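Local coordinates for Poly(A) RNA polymerase GLD2 (PDB 6LBK), which probably adds AMP units from ATP to the 3' ends of selected cytoplasmic mRNAs and microRNAs, as a magnesium- or manganese-dependent poly(A) polymerase, at residues L189-A194 and H267-V272; K292-E297 and D352-S357; D109-L114 and E173-V178; E197-P202 and S281-L286. The protein carries 1 engineered substitution. One frame throughout, in Å; residues are numbered along the deposited sequence.

How the interactions relate
Interaction 3 probably holds the catalytic metal site. It pairs two parallel strands of the palm sheet and carries the two aspartates that probably bind the catalytic magnesium. Helix 182-194 follows strand 172-178 in the chain, so interaction 1 comes next, with its centre about 21 Å from that of interaction 3. Interactions 1 and 4 touch: Ala-194 O lies 3.1 Å from Arg-201 CD, and their segments alternate along the chain. Interactions 4 and 2 both use helix 283-297, the first near its start and the second near its end; their nearest atoms are about 7 Å apart. Interaction 2 is farthest from interaction 3: the centres of interactions 2 and 3 are about 33 Å apart.

Interaction 1 (L189-A194 and H267-V272); sequences LLRTYA and HAPCNV
The carbonyl oxygen of Ala-268 accepts two backbone bonds, from Asn-271 N at 3.0 Å and from Val-272 N at 3.2 Å. These bonds belong to the short helical turn that faces Thr-192. Thr-192 carries most of the contact, and its two branches go to different partners. The hydroxyl OG1 lies beside the backbone N and anti to the carbonyl carbon, chi1 -54°. There it rests against Pro-269, 3.5 Å from Pro-269 CB and 3.6 Å from Pro-269 CD. This is packing against carbon. The polar partner of OG1 is Phe-188 O, one turn back in the same helix. The methyl CG2 points to Val-272 and comes within 3.7 Å of Val-272 CB; both Val-272 methyls are also near it. The threonine side chain crosses those of Pro-269 and Val-272 at about a right angle.

Helix 182-194 follows strand 172-178 of the nucleotidyltransferase palm, and this contact sets its end against the short turn ahead of helix 283-297. Phe-256 touches Thr-192, Ala-268 and Val-272, and Leu-248 touches Thr-192 and Val-272. With an alanine here, both branches of Thr-192 go, which would probably open a gap in front of Pro-269 and Val-272 and leave Phe-188 O without its hydroxyl partner.

Arg-191 adds a looser touch. Its CD is 4.4 Å from Pro-269 CG, which lies at the edge of the guanidinium, near its plane. The arginine extends past the proline, and its NH2 bonds to Leu-100 O.

Interaction 2 (K292-E297 and D352-S357); sequences KYYATE and DQFLKS
This is an apolar helix-to-helix contact, in which Tyr-294 and Ala-295 near the end of helix 283-297 meet Phe-354 and Leu-355 of helix 344-363. No hydrogen bond joins the two segments. Their axes approach to 8.0 Å, and their directions differ by 116°. The small Ala-295 sits at the crossing. Its CB lies 3.6 Å from Leu-355 N and 3.9 Å from Phe-354 CB, so it meets backbone as well as side chain.

Tyr-294 packs on one side of the alanine. Its CB lies over one face of the Phe-354 ring as a CH-pi contact, offset toward the rim and 4.1 Å from the ring centroid. The tyrosine CG is anti to the carbonyl carbon, chi1 -73°, and its ring leads away from helix 344-363. The two rings form an offset edge-to-face pair, with the edge of Tyr-294 toward the face of Phe-354 and planes at 60°. The Tyr-294 hydroxyl bonds to Met-232 O in helix 226-239, which fixes the far end of the ring. Trp-210 meets Phe-354 edge-to-face.

Leu-355 closes the more exposed side. Its CD1 reaches to 4.1 Å from Ala-295 CB, and Thr-296 CG2 is at the limit of contact with it. Thr-296 OG1 turns back to its own helix and bonds to Lys-292 O at 2.9 Å, from above the carbonyl plane. Lys-292 O also accepts from Thr-296 N. The arrangement is one of steeply crossed helices in the helical part of a Cid1-type poly(A) polymerase, where helix 344-363 packs on the PAP-associated region.

Interaction 3 (D109-L114 and E173-V178); sequences DGDLCL and EFALNV. Engineered in segment 173-178: Ala-175 (natural residue Asp).
Leu-112 and Phe-174 lean across each other obliquely, with Leu-112 CD1 3.8 Å from Phe-174 CD1. The phenylalanine ring also lies against Gly-110, its CD1 3.4 Å from Gly-110 CA. A CB on that glycine would run into the ring. Leu-114, Leu-176 and Val-178 extend this apolar face, which packs on helices 67-85 and 128-144.

The opposite face carries Asp-111, Cys-113, Ala-175 and Asn-177. Asp-111 OD1 is 3.8 Å from Ala-175 CB; this alanine is engineered in place of the natural aspartate. Asn-177 holds its CG between the backbone N and the carbonyl carbon, chi1 70°. This puts OD1 3.7 Å from Cys-113 SG, while its bond goes to Asn-180 N. Just before the strand, Asp-109 lies alongside Glu-173, pointing the same way. Their carboxylate planes are 49° apart, and Asp-109 OD2 is 5.7 Å from Glu-173 OE2.

Five backbone hydrogen bonds, from Gly-110 N to Glu-173 O at one end to Leu-114 N to Asn-177 O at the other, tie the strands in parallel. Asp-109 and Asp-111 probably bind the catalytic magnesium. An aspartate pair where a strand begins, one just before it and one within it, with a third aspartate on the strand beside it, is the signature of the Pol beta-like nucleotidyltransferase palm; the residue replaced by Ala-175 probably filled that third place.

Interaction 4 (E197-P202 and S281-L286); sequences ENRVRP and SSLGDL
Arg-199 donates from NH1 to Ser-281 O at a short 2.5 Å. The oxygen lies at the edge of the guanidinium, almost in its plane, and the N-H points to it at a bent 136°. The carbon part of the arginine is packed too. Its CG lies 3.7 Å from Leu-283 CD2, and its CD lies 3.7 Å from Leu-286 CD1. The chain bends at chi3, -75°, past these methyls, and the guanidinium ends up at the Ser-281 carbonyl. Pro-202 CB adds a contact with Leu-283 CD1 at 3.8 Å. The contact joins the start of helix 200-213 to that of helix 283-297, in the PAP-associated region.

Farther out, Arg-199 NH2 pairs with Glu-197 OE2 in a salt bridge whose modelled length is too short to be trusted in detail. NH2 also bonds to Asn-279 O. Ile-56 and Phe-60 of helix 51-63 touch Leu-283 and Pro-202 respectively.

A methionine in place of Arg-199 would probably leave the Ser-281 carbonyl without this donor and the Glu-197 carboxylate without its countercharge. Both terminal nitrogens of the arginine are engaged, and the carboxylate of Glu-197 is likely to offset its charge in this buried contact.

Interaction 1 (L189-A194 and H267-V272)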
loop_
_atom_site.group_PDB
_atom_site.type_symbol
_atom_site.label_atom_id
_atom_site.label_comp_id
_atom_site.label_asym_id
_atom_site.label_seq_id
_atom_site.Cartn_x
_atom_site.Cartn_y
_atom_site.Cartn_z
ATOM N N LEU A 189 -0.573 3.642 10.412
ATOM C CA LEU A 189 0.174 4.816 9.980
ATOM C C LEU A 189 -0.410 5.339 8.684
ATOM O O LEU A 189 -0.917 6.463 8.624
ATOM C CB LEU A 189 1.645 4.458 9.805
ATOM C CG LEU A 189 2.563 5.489 9.193
ATOM C CD1 LEU A 189 2.635 6.654 10.139
ATOM C CD2 LEU A 189 3.883 4.818 9.050
ATOM N N LEU A 190 -0.462 4.462 7.677
ATOM C CA LEU A 190 -0.939 4.812 6.345
ATOM C C LEU A 190 -2.381 5.272 6.384
ATOM O O LEU A 190 -2.744 6.274 5.744
ATOM C CB LEU A 190 -0.808 3.599 5.423
ATOM C CG LEU A 190 0.405 3.560 4.487
ATOM C CD1 LEU A 190 1.735 3.671 5.228
ATOM C CD2 LEU A 190 0.329 2.317 3.590
ATOM N N ARG A 191 -3.203 4.591 7.181
ATOM C CA ARG A 191 -4.598 4.991 7.315
ATOM C C ARG A 191 -4.705 6.419 7.836
ATOM O O ARG A 191 -5.541 7.196 7.360
ATOM C CB ARG A 191 -5.349 4.013 8.235
ATOM C CG ARG A 191 -6.768 4.444 8.547
ATOM C CD ARG A 191 -7.620 3.346 9.112
ATOM N NE ARG A 191 -8.985 3.813 9.354
ATOM C CZ ARG A 191 -10.011 3.658 8.515
ATOM N NH1 ARG A 191 -11.203 4.145 8.843
ATOM N NH2 ARG A 191 -9.851 3.023 7.354
ATOM N N THR A 192 -3.831 6.799 8.775
ATOM C CA THR A 192 -3.885 8.149 9.332
ATOM C C THR A 192 -3.490 9.187 8.291
ATOM O O THR A 192 -4.049 10.286 8.266
ATOM C CB THR A 192 -2.987 8.242 10.575
ATOM O OG1 THR A 192 -3.361 7.215 11.497
ATOM C CG2 THR A 192 -3.158 9.588 11.261
ATOM N N TYR A 193 -2.557 8.832 7.408
ATOM C CA TYR A 193 -2.267 9.675 6.264
ATOM C C TYR A 193 -3.437 9.692 5.291
ATOM O O TYR A 193 -3.763 10.743 4.719
ATOM C CB TYR A 193 -1.034 9.152 5.552
ATOM C CG TYR A 193 0.289 9.474 6.176
ATOM C CD1 TYR A 193 0.752 10.777 6.238
ATOM C CD2 TYR A 193 1.116 8.457 6.639
ATOM C CE1 TYR A 193 1.984 11.057 6.761
ATOM C CE2 TYR A 193 2.348 8.734 7.164
ATOM C CZ TYR A 193 2.777 10.029 7.219
ATOM O OH TYR A 193 4.007 10.295 7.750
ATOM N N ALA A 194 -4.074 8.524 5.086
ATOM C CA ALA A 194 -5.118 8.401 4.069
ATOM C C ALA A 194 -6.274 9.355 4.336
ATOM O O ALA A 194 -6.973 9.767 3.408
ATOM C CB ALA A 194 -5.608 6.952 3.993
ATOM N N HIS A 267 -6.263 2.854 17.306
ATOM C CA HIS A 267 -6.693 4.095 17.934
ATOM C C HIS A 267 -5.968 5.305 17.372
ATOM O O HIS A 267 -6.459 6.428 17.543
ATOM C CB HIS A 267 -6.491 4.051 19.448
ATOM C CG HIS A 267 -7.498 3.210 20.173
ATOM N ND1 HIS A 267 -8.515 2.539 19.528
ATOM C CD2 HIS A 267 -7.648 2.942 21.491
ATOM C CE1 HIS A 267 -9.244 1.886 20.416
ATOM N NE2 HIS A 267 -8.739 2.114 21.614
ATOM N N ALA A 268 -4.800 5.112 16.743
ATOM C CA ALA A 268 -4.004 6.258 16.302
ATOM C C ALA A 268 -4.761 7.196 15.365
ATOM O O ALA A 268 -4.716 8.418 15.592
ATOM C CB ALA A 268 -2.698 5.769 15.667
ATOM N N PRO A 269 -5.461 6.724 14.323
ATOM C CA PRO A 269 -6.205 7.665 13.465
ATOM C C PRO A 269 -7.322 8.409 14.182
ATOM O O PRO A 269 -7.726 9.476 13.705
ATOM C CB PRO A 269 -6.747 6.775 12.335
ATOM C CG PRO A 269 -6.682 5.397 12.858
ATOM C CD PRO A 269 -5.490 5.362 13.760
ATOM N N CYS A 270 -7.845 7.883 15.297
ATOM C CA CYS A 270 -8.840 8.628 16.065
ATOM C C CYS A 270 -8.215 9.781 16.837
ATOM O O CYS A 270 -8.913 10.746 17.163
ATOM C CB CYS A 270 -9.571 7.717 17.063
ATOM S SG CYS A 270 -10.542 6.341 16.395
ATOM N N ASN A 271 -6.916 9.712 17.120
ATOM C CA ASN A 271 -6.235 10.729 17.908
ATOM C C ASN A 271 -5.704 11.880 17.056
ATOM O O ASN A 271 -5.790 13.039 17.470
ATOM C CB ASN A 271 -5.067 10.095 18.675
ATOM C CG ASN A 271 -5.494 8.918 19.550
ATOM O OD1 ASN A 271 -4.862 7.858 19.524
ATOM N ND2 ASN A 271 -6.556 9.102 20.332
ATOM N N VAL A 272 -5.168 11.586 15.876
ATOM C CA VAL A 272 -4.408 12.579 15.108
ATOM C C VAL A 272 -5.374 13.513 14.379
ATOM O O VAL A 272 -6.280 13.032 13.680
ATOM C CB VAL A 272 -3.465 11.884 14.131
ATOM C CG1 VAL A 272 -2.831 12.890 13.177
ATOM C CG2 VAL A 272 -2.403 11.101 14.891
#

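Interaction 2 (K292-E297 and D352-S357)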
loop_
_atom_site.group_PDB
_atom_site.type_symbol
_atom_site.label_atom_id
_atom_site.label_comp_id
_atom_site.label_asym_id
_atom_site.label_seq_id
_atom_site.Cartn_x
_atom_site.Cartn_y
_atom_site.Cartn_z
ATOM N N LYS A 292 6.090 13.881 -13.028
ATOM C CA LYS A 292 7.305 14.632 -13.362
ATOM C C LYS A 292 8.403 14.423 -12.322
ATOM O O LYS A 292 9.577 14.249 -12.674
ATOM C CB LYS A 292 6.996 16.127 -13.499
ATOM C CG LYS A 292 8.203 16.997 -13.900
ATOM C CD LYS A 292 7.884 18.495 -13.908
ATOM C CE LYS A 292 9.148 19.263 -14.146
ATOM N NZ LYS A 292 8.909 20.596 -14.837
ATOM N N TYR A 293 8.038 14.407 -11.037
ATOM C CA TYR A 293 9.040 14.393 -9.980
ATOM C C TYR A 293 9.911 13.163 -10.074
ATOM O O TYR A 293 11.140 13.247 -9.988
ATOM C CB TYR A 293 8.352 14.487 -8.627
ATOM C CG TYR A 293 9.287 14.399 -7.439
ATOM C CD1 TYR A 293 10.137 15.448 -7.109
ATOM C CD2 TYR A 293 9.280 13.260 -6.615
ATOM C CE1 TYR A 293 10.974 15.359 -6.016
ATOM C CE2 TYR A 293 10.118 13.162 -5.518
ATOM C CZ TYR A 293 10.963 14.198 -5.214
ATOM O OH TYR A 293 11.789 14.068 -4.107
ATOM N N TYR A 294 9.290 12.001 -10.219
ATOM C CA TYR A 294 10.038 10.767 -10.305
ATOM C C TYR A 294 10.589 10.527 -11.705
ATOM O O TYR A 294 11.592 9.826 -11.842
ATOM C CB TYR A 294 9.148 9.615 -9.821
ATOM C CG TYR A 294 8.927 9.593 -8.309
ATOM C CD1 TYR A 294 9.983 9.407 -7.431
ATOM C CD2 TYR A 294 7.646 9.721 -7.765
ATOM C CE1 TYR A 294 9.781 9.366 -6.049
ATOM C CE2 TYR A 294 7.438 9.682 -6.380
ATOM C CZ TYR A 294 8.506 9.495 -5.536
ATOM O OH TYR A 294 8.300 9.489 -4.181
ATOM N N ALA A 295 9.978 11.108 -12.750
ATOM C CA ALA A 295 10.528 10.989 -14.099
ATOM C C ALA A 295 11.796 11.811 -14.290
ATOM O O ALA A 295 12.637 11.451 -15.119
ATOM C CB ALA A 295 9.484 11.406 -15.133
ATOM N N THR A 296 11.940 12.917 -13.584
ATOM C CA THR A 296 13.010 13.852 -13.924
ATOM C C THR A 296 13.905 14.256 -12.763
ATOM O O THR A 296 15.091 14.487 -12.980
ATOM C CB THR A 296 12.400 15.126 -14.533
ATOM O OG1 THR A 296 11.783 15.914 -13.506
ATOM C CG2 THR A 296 11.387 14.783 -15.619
ATOM N N GLU A 297 13.365 14.415 -11.553
ATOM C CA GLU A 297 14.121 15.058 -10.480
ATOM C C GLU A 297 14.723 14.112 -9.449
ATOM O O GLU A 297 15.751 14.454 -8.856
ATOM C CB GLU A 297 13.255 16.084 -9.748
ATOM C CG GLU A 297 13.754 17.505 -9.954
ATOM C CD GLU A 297 12.870 18.546 -9.303
ATOM O OE1 GLU A 297 12.010 18.157 -8.468
ATOM O OE2 GLU A 297 13.048 19.752 -9.625
ATOM N N ASP A 352 11.227 4.592 -17.775
ATOM C CA ASP A 352 10.657 4.942 -19.066
ATOM C C ASP A 352 9.175 5.228 -18.942
ATOM O O ASP A 352 8.668 6.160 -19.580
ATOM C CB ASP A 352 10.884 3.803 -20.064
ATOM C CG ASP A 352 12.358 3.475 -20.267
ATOM O OD1 ASP A 352 13.207 4.355 -20.010
ATOM O OD2 ASP A 352 12.671 2.332 -20.678
ATOM N N GLN A 353 8.459 4.447 -18.113
ATOM C CA GLN A 353 7.024 4.658 -17.991
ATOM C C GLN A 353 6.714 5.965 -17.269
ATOM O O GLN A 353 5.738 6.648 -17.611
ATOM C CB GLN A 353 6.358 3.481 -17.287
ATOM C CG GLN A 353 4.830 3.516 -17.353
ATOM C CD GLN A 353 4.316 3.433 -18.783
ATOM O OE1 GLN A 353 3.770 4.402 -19.325
ATOM N NE2 GLN A 353 4.484 2.264 -19.398
ATOM N N PHE A 354 7.509 6.325 -16.254
ATOM C CA PHE A 354 7.281 7.623 -15.616
ATOM C C PHE A 354 7.474 8.751 -16.619
ATOM O O PHE A 354 6.613 9.628 -16.764
ATOM C CB PHE A 354 8.197 7.818 -14.402
ATOM C CG PHE A 354 7.631 7.267 -13.108
ATOM C CD1 PHE A 354 6.787 8.032 -12.337
ATOM C CD2 PHE A 354 7.968 6.001 -12.665
ATOM C CE1 PHE A 354 6.250 7.544 -11.157
ATOM C CE2 PHE A 354 7.450 5.507 -11.462
ATOM C CZ PHE A 354 6.588 6.279 -10.703
ATOM N N LEU A 355 8.582 8.709 -17.356
ATOM C CA LEU A 355 8.864 9.761 -18.324
ATOM C C LEU A 355 7.741 9.879 -19.349
ATOM O O LEU A 355 7.167 10.962 -19.545
ATOM C CB LEU A 355 10.188 9.470 -19.017
ATOM C CG LEU A 355 10.598 10.667 -19.849
ATOM C CD1 LEU A 355 10.790 11.887 -18.948
ATOM C CD2 LEU A 355 11.839 10.318 -20.588
ATOM N N LYS A 356 7.401 8.757 -19.989
ATOM C CA LYS A 356 6.381 8.727 -21.030
ATOM C C LYS A 356 5.022 9.202 -20.520
ATOM O O LYS A 356 4.337 9.983 -21.198
ATOM C CB LYS A 356 6.271 7.305 -21.586
ATOM C CG LYS A 356 4.991 7.055 -22.362
ATOM C CD LYS A 356 4.939 5.666 -22.978
ATOM C CE LYS A 356 3.490 5.232 -23.232
ATOM N NZ LYS A 356 2.765 4.843 -21.983
ATOM N N SER A 357 4.584 8.707 -19.352
ATOM C CA SER A 357 3.276 9.112 -18.856
ATOM C C SER A 357 3.263 10.591 -18.503
ATOM O O SER A 357 2.276 11.286 -18.792
ATOM C CB SER A 357 2.846 8.247 -17.661
ATOM O OG SER A 357 2.646 6.907 -18.073
#

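Interaction 3 (D109-L114 and E173-V178)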
loop_
_atom_site.group_PDB
_atom_site.type_symbol
_atom_site.label_atom_id
_atom_site.label_comp_id
_atom_site.label_asym_id
_atom_site.label_seq_id
_atom_site.Cartn_x
_atom_site.Cartn_y
_atom_site.Cartn_z
ATOM N N ASP A 109 -7.402 -6.955 -2.875
ATOM C CA ASP A 109 -7.488 -8.223 -2.179
ATOM C C ASP A 109 -7.351 -7.982 -0.686
ATOM O O ASP A 109 -7.065 -6.873 -0.230
ATOM C CB ASP A 109 -6.415 -9.189 -2.678
ATOM C CG ASP A 109 -6.652 -9.628 -4.114
ATOM O OD1 ASP A 109 -7.804 -9.490 -4.586
ATOM O OD2 ASP A 109 -5.698 -10.106 -4.780
ATOM N N GLY A 110 -7.549 -9.039 0.088
ATOM C CA GLY A 110 -7.486 -8.948 1.536
ATOM C C GLY A 110 -6.129 -9.455 1.982
ATOM O O GLY A 110 -5.590 -10.387 1.401
ATOM N N ASP A 111 -5.573 -8.792 2.994
ATOM C CA ASP A 111 -4.333 -9.190 3.642
ATOM C C ASP A 111 -4.648 -9.453 5.107
ATOM O O ASP A 111 -5.271 -8.622 5.777
ATOM C CB ASP A 111 -3.258 -8.101 3.523
ATOM C CG ASP A 111 -2.708 -7.950 2.099
ATOM O OD1 ASP A 111 -1.869 -8.794 1.674
ATOM O OD2 ASP A 111 -3.114 -6.974 1.406
ATOM N N LEU A 112 -4.211 -10.609 5.599
ATOM C CA LEU A 112 -4.464 -11.059 6.947
ATOM C C LEU A 112 -3.129 -11.357 7.608
ATOM O O LEU A 112 -2.210 -11.916 6.990
ATOM C CB LEU A 112 -5.372 -12.321 6.967
ATOM C CG LEU A 112 -6.690 -12.162 6.223
ATOM C CD1 LEU A 112 -7.320 -13.511 5.867
ATOM C CD2 LEU A 112 -7.640 -11.360 7.068
ATOM N N CYS A 113 -3.049 -11.022 8.880
ATOM C CA CYS A 113 -1.848 -11.232 9.653
ATOM C C CYS A 113 -2.244 -12.043 10.881
ATOM O O CYS A 113 -3.036 -11.571 11.714
ATOM C CB CYS A 113 -1.242 -9.900 10.026
ATOM S SG CYS A 113 0.108 -10.145 11.062
ATOM N N LEU A 114 -1.699 -13.248 10.980
ATOM C CA LEU A 114 -2.017 -14.150 12.105
ATOM C C LEU A 114 -1.000 -13.920 13.209
ATOM O O LEU A 114 0.164 -14.034 12.948
ATOM C CB LEU A 114 -1.993 -15.582 11.586
ATOM C CG LEU A 114 -2.304 -16.667 12.603
ATOM C CD1 LEU A 114 -3.690 -16.491 13.173
ATOM C CD2 LEU A 114 -2.170 -18.030 11.972
ATOM N N GLU A 173 -10.136 -12.645 -3.039
ATOM C CA GLU A 173 -8.806 -13.205 -2.854
ATOM C C GLU A 173 -8.132 -12.620 -1.619
ATOM O O GLU A 173 -8.218 -11.421 -1.353
ATOM C CB GLU A 173 -7.957 -12.929 -4.093
ATOM C CG GLU A 173 -6.656 -13.704 -4.157
ATOM C CD GLU A 173 -6.839 -15.096 -4.757
ATOM O OE1 GLU A 173 -5.907 -15.925 -4.623
ATOM O OE2 GLU A 173 -7.910 -15.359 -5.361
ATOM N N PHE A 174 -7.465 -13.484 -0.864
ATOM C CA PHE A 174 -6.826 -13.147 0.395
ATOM C C PHE A 174 -5.403 -13.671 0.407
ATOM O O PHE A 174 -5.079 -14.681 -0.232
ATOM C CB PHE A 174 -7.558 -13.760 1.621
ATOM C CG PHE A 174 -8.778 -13.007 2.050
ATOM C CD1 PHE A 174 -8.655 -11.832 2.777
ATOM C CD2 PHE A 174 -10.031 -13.482 1.751
ATOM C CE1 PHE A 174 -9.781 -11.135 3.189
ATOM C CE2 PHE A 174 -11.157 -12.796 2.153
ATOM C CZ PHE A 174 -11.032 -11.610 2.875
ATOM N N ALA A 175 -4.578 -12.995 1.193
ATOM C CA ALA A 175 -3.204 -13.375 1.469
ATOM C C ALA A 175 -3.004 -13.327 2.976
ATOM O O ALA A 175 -3.153 -12.267 3.585
ATOM C CB ALA A 175 -2.238 -12.423 0.758
ATOM N N LEU A 176 -2.669 -14.460 3.572
ATOM C CA LEU A 176 -2.485 -14.578 5.008
ATOM C C LEU A 176 -1.020 -14.855 5.292
ATOM O O LEU A 176 -0.425 -15.737 4.666
ATOM C CB LEU A 176 -3.379 -15.693 5.572
ATOM C CG LEU A 176 -3.365 -15.904 7.084
ATOM C CD1 LEU A 176 -4.724 -16.395 7.526
ATOM C CD2 LEU A 176 -2.302 -16.909 7.491
ATOM N N ASN A 177 -0.437 -14.100 6.218
ATOM C CA ASN A 177 0.912 -14.378 6.687
ATOM C C ASN A 177 0.862 -14.613 8.184
ATOM O O ASN A 177 -0.158 -14.375 8.833
ATOM C CB ASN A 177 1.891 -13.247 6.334
ATOM C CG ASN A 177 1.647 -11.992 7.128
ATOM O OD1 ASN A 177 1.881 -11.946 8.338
ATOM N ND2 ASN A 177 1.175 -10.944 6.445
ATOM N N VAL A 178 1.977 -15.073 8.743
ATOM C CA VAL A 178 2.047 -15.372 10.168
ATOM C C VAL A 178 3.052 -14.455 10.834
ATOM O O VAL A 178 4.244 -14.489 10.507
ATOM C CB VAL A 178 2.412 -16.832 10.444
ATOM C CG1 VAL A 178 2.404 -17.043 11.926
ATOM C CG2 VAL A 178 1.426 -17.722 9.786
#

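Interaction 4 (E197-P202 and S281-L286)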
loop_
_atom_site.group_PDB
_atom_site.type_symbol
_atom_site.label_atom_id
_atom_site.label_comp_id
_atom_site.label_asym_id
_atom_site.label_seq_id
_atom_site.Cartn_x
_atom_site.Cartn_y
_atom_site.Cartn_z
ATOM N N GLU A 197 -5.795 14.274 4.681
ATOM C CA GLU A 197 -6.178 15.263 3.686
ATOM C C GLU A 197 -6.920 14.603 2.532
ATOM O O GLU A 197 -6.566 13.498 2.111
ATOM C CB GLU A 197 -4.955 15.989 3.178
ATOM C CG GLU A 197 -5.265 16.925 2.110
ATOM C CD GLU A 197 -4.070 17.707 1.824
ATOM O OE1 GLU A 197 -3.185 17.671 2.704
ATOM O OE2 GLU A 197 -3.990 18.316 0.740
ATOM N N ASN A 198 -7.918 15.317 1.993
ATOM C CA ASN A 198 -8.885 14.740 1.062
ATOM C C ASN A 198 -8.303 14.374 -0.296
ATOM O O ASN A 198 -8.969 13.645 -1.040
ATOM C CB ASN A 198 -10.074 15.685 0.862
ATOM C CG ASN A 198 -9.655 17.143 0.680
ATOM O OD1 ASN A 198 -8.625 17.436 0.074
ATOM N ND2 ASN A 198 -10.487 18.063 1.166
ATOM N N ARG A 199 -7.104 14.857 -0.644
ATOM C CA ARG A 199 -6.487 14.543 -1.928
ATOM C C ARG A 199 -5.617 13.305 -1.887
ATOM O O ARG A 199 -5.297 12.758 -2.950
ATOM C CB ARG A 199 -5.647 15.730 -2.432
ATOM C CG ARG A 199 -6.462 16.917 -2.896
ATOM C CD ARG A 199 -5.600 18.129 -3.166
ATOM N NE ARG A 199 -5.184 18.732 -1.905
ATOM C CZ ARG A 199 -4.413 19.811 -1.787
ATOM N NH1 ARG A 199 -3.957 20.439 -2.866
ATOM N NH2 ARG A 199 -4.096 20.264 -0.581
ATOM N N VAL A 200 -5.197 12.865 -0.701
ATOM C CA VAL A 200 -4.252 11.750 -0.634
ATOM C C VAL A 200 -4.872 10.487 -1.217
ATOM O O VAL A 200 -4.226 9.763 -1.982
ATOM C CB VAL A 200 -3.769 11.529 0.807
ATOM C CG1 VAL A 200 -2.894 10.305 0.853
ATOM C CG2 VAL A 200 -3.001 12.768 1.321
ATOM N N ARG A 201 -6.140 10.206 -0.887
ATOM C CA ARG A 201 -6.736 8.948 -1.344
ATOM C C ARG A 201 -7.051 8.948 -2.837
ATOM O O ARG A 201 -6.716 7.953 -3.509
ATOM C CB ARG A 201 -7.967 8.602 -0.498
ATOM C CG ARG A 201 -7.579 7.972 0.864
ATOM C CD ARG A 201 -8.787 7.803 1.816
ATOM N NE ARG A 201 -9.647 6.689 1.411
ATOM C CZ ARG A 201 -10.919 6.806 1.046
ATOM N NH1 ARG A 201 -11.515 7.991 1.049
ATOM N NH2 ARG A 201 -11.606 5.737 0.676
ATOM N N PRO A 202 -7.672 9.994 -3.428
ATOM C CA PRO A 202 -7.852 9.985 -4.896
ATOM C C PRO A 202 -6.551 9.880 -5.670
ATOM O O PRO A 202 -6.468 9.151 -6.675
ATOM C CB PRO A 202 -8.563 11.322 -5.173
ATOM C CG PRO A 202 -9.272 11.638 -3.901
ATOM C CD PRO A 202 -8.356 11.147 -2.810
ATOM N N SER A 281 -2.571 23.128 -5.078
ATOM C CA SER A 281 -2.552 22.328 -6.303
ATOM C C SER A 281 -3.753 21.387 -6.351
ATOM O O SER A 281 -4.008 20.645 -5.396
ATOM C CB SER A 281 -1.264 21.494 -6.386
ATOM O OG SER A 281 -0.084 22.248 -6.164
ATOM N N SER A 282 -4.482 21.399 -7.469
ATOM C CA SER A 282 -5.598 20.474 -7.657
ATOM C C SER A 282 -5.088 19.064 -7.960
ATOM O O SER A 282 -3.882 18.823 -8.064
ATOM C CB SER A 282 -6.543 20.980 -8.736
ATOM O OG SER A 282 -5.890 21.035 -9.970
ATOM N N LEU A 283 -6.030 18.112 -8.070
ATOM C CA LEU A 283 -5.672 16.700 -8.261
ATOM C C LEU A 283 -4.913 16.472 -9.567
ATOM O O LEU A 283 -3.987 15.651 -9.619
ATOM C CB LEU A 283 -6.922 15.816 -8.247
ATOM C CG LEU A 283 -7.575 15.466 -6.896
ATOM C CD1 LEU A 283 -8.805 14.581 -7.161
ATOM C CD2 LEU A 283 -6.613 14.837 -5.893
ATOM N N GLY A 284 -5.306 17.165 -10.644
ATOM C CA GLY A 284 -4.619 16.995 -11.920
ATOM C C GLY A 284 -3.240 17.630 -11.928
ATOM O O GLY A 284 -2.284 17.045 -12.451
ATOM N N ASP A 285 -3.109 18.811 -11.300
ATOM C CA ASP A 285 -1.797 19.418 -11.073
ATOM C C ASP A 285 -0.887 18.483 -10.284
ATOM O O ASP A 285 0.285 18.300 -10.635
ATOM C CB ASP A 285 -1.941 20.762 -10.340
ATOM C CG ASP A 285 -2.483 21.903 -11.245
ATOM O OD1 ASP A 285 -2.354 21.820 -12.492
ATOM O OD2 ASP A 285 -3.034 22.893 -10.693
ATOM N N LEU A 286 -1.427 17.840 -9.245
ATOM C CA LEU A 286 -0.607 16.965 -8.405
ATOM C C LEU A 286 -0.251 15.661 -9.102
ATOM O O LEU A 286 0.862 15.164 -8.941
ATOM C CB LEU A 286 -1.319 16.691 -7.089
ATOM C CG LEU A 286 -1.355 17.914 -6.186
ATOM C CD1 LEU A 286 -2.458 17.726 -5.146
ATOM C CD2 LEU A 286 0.015 18.112 -5.540
#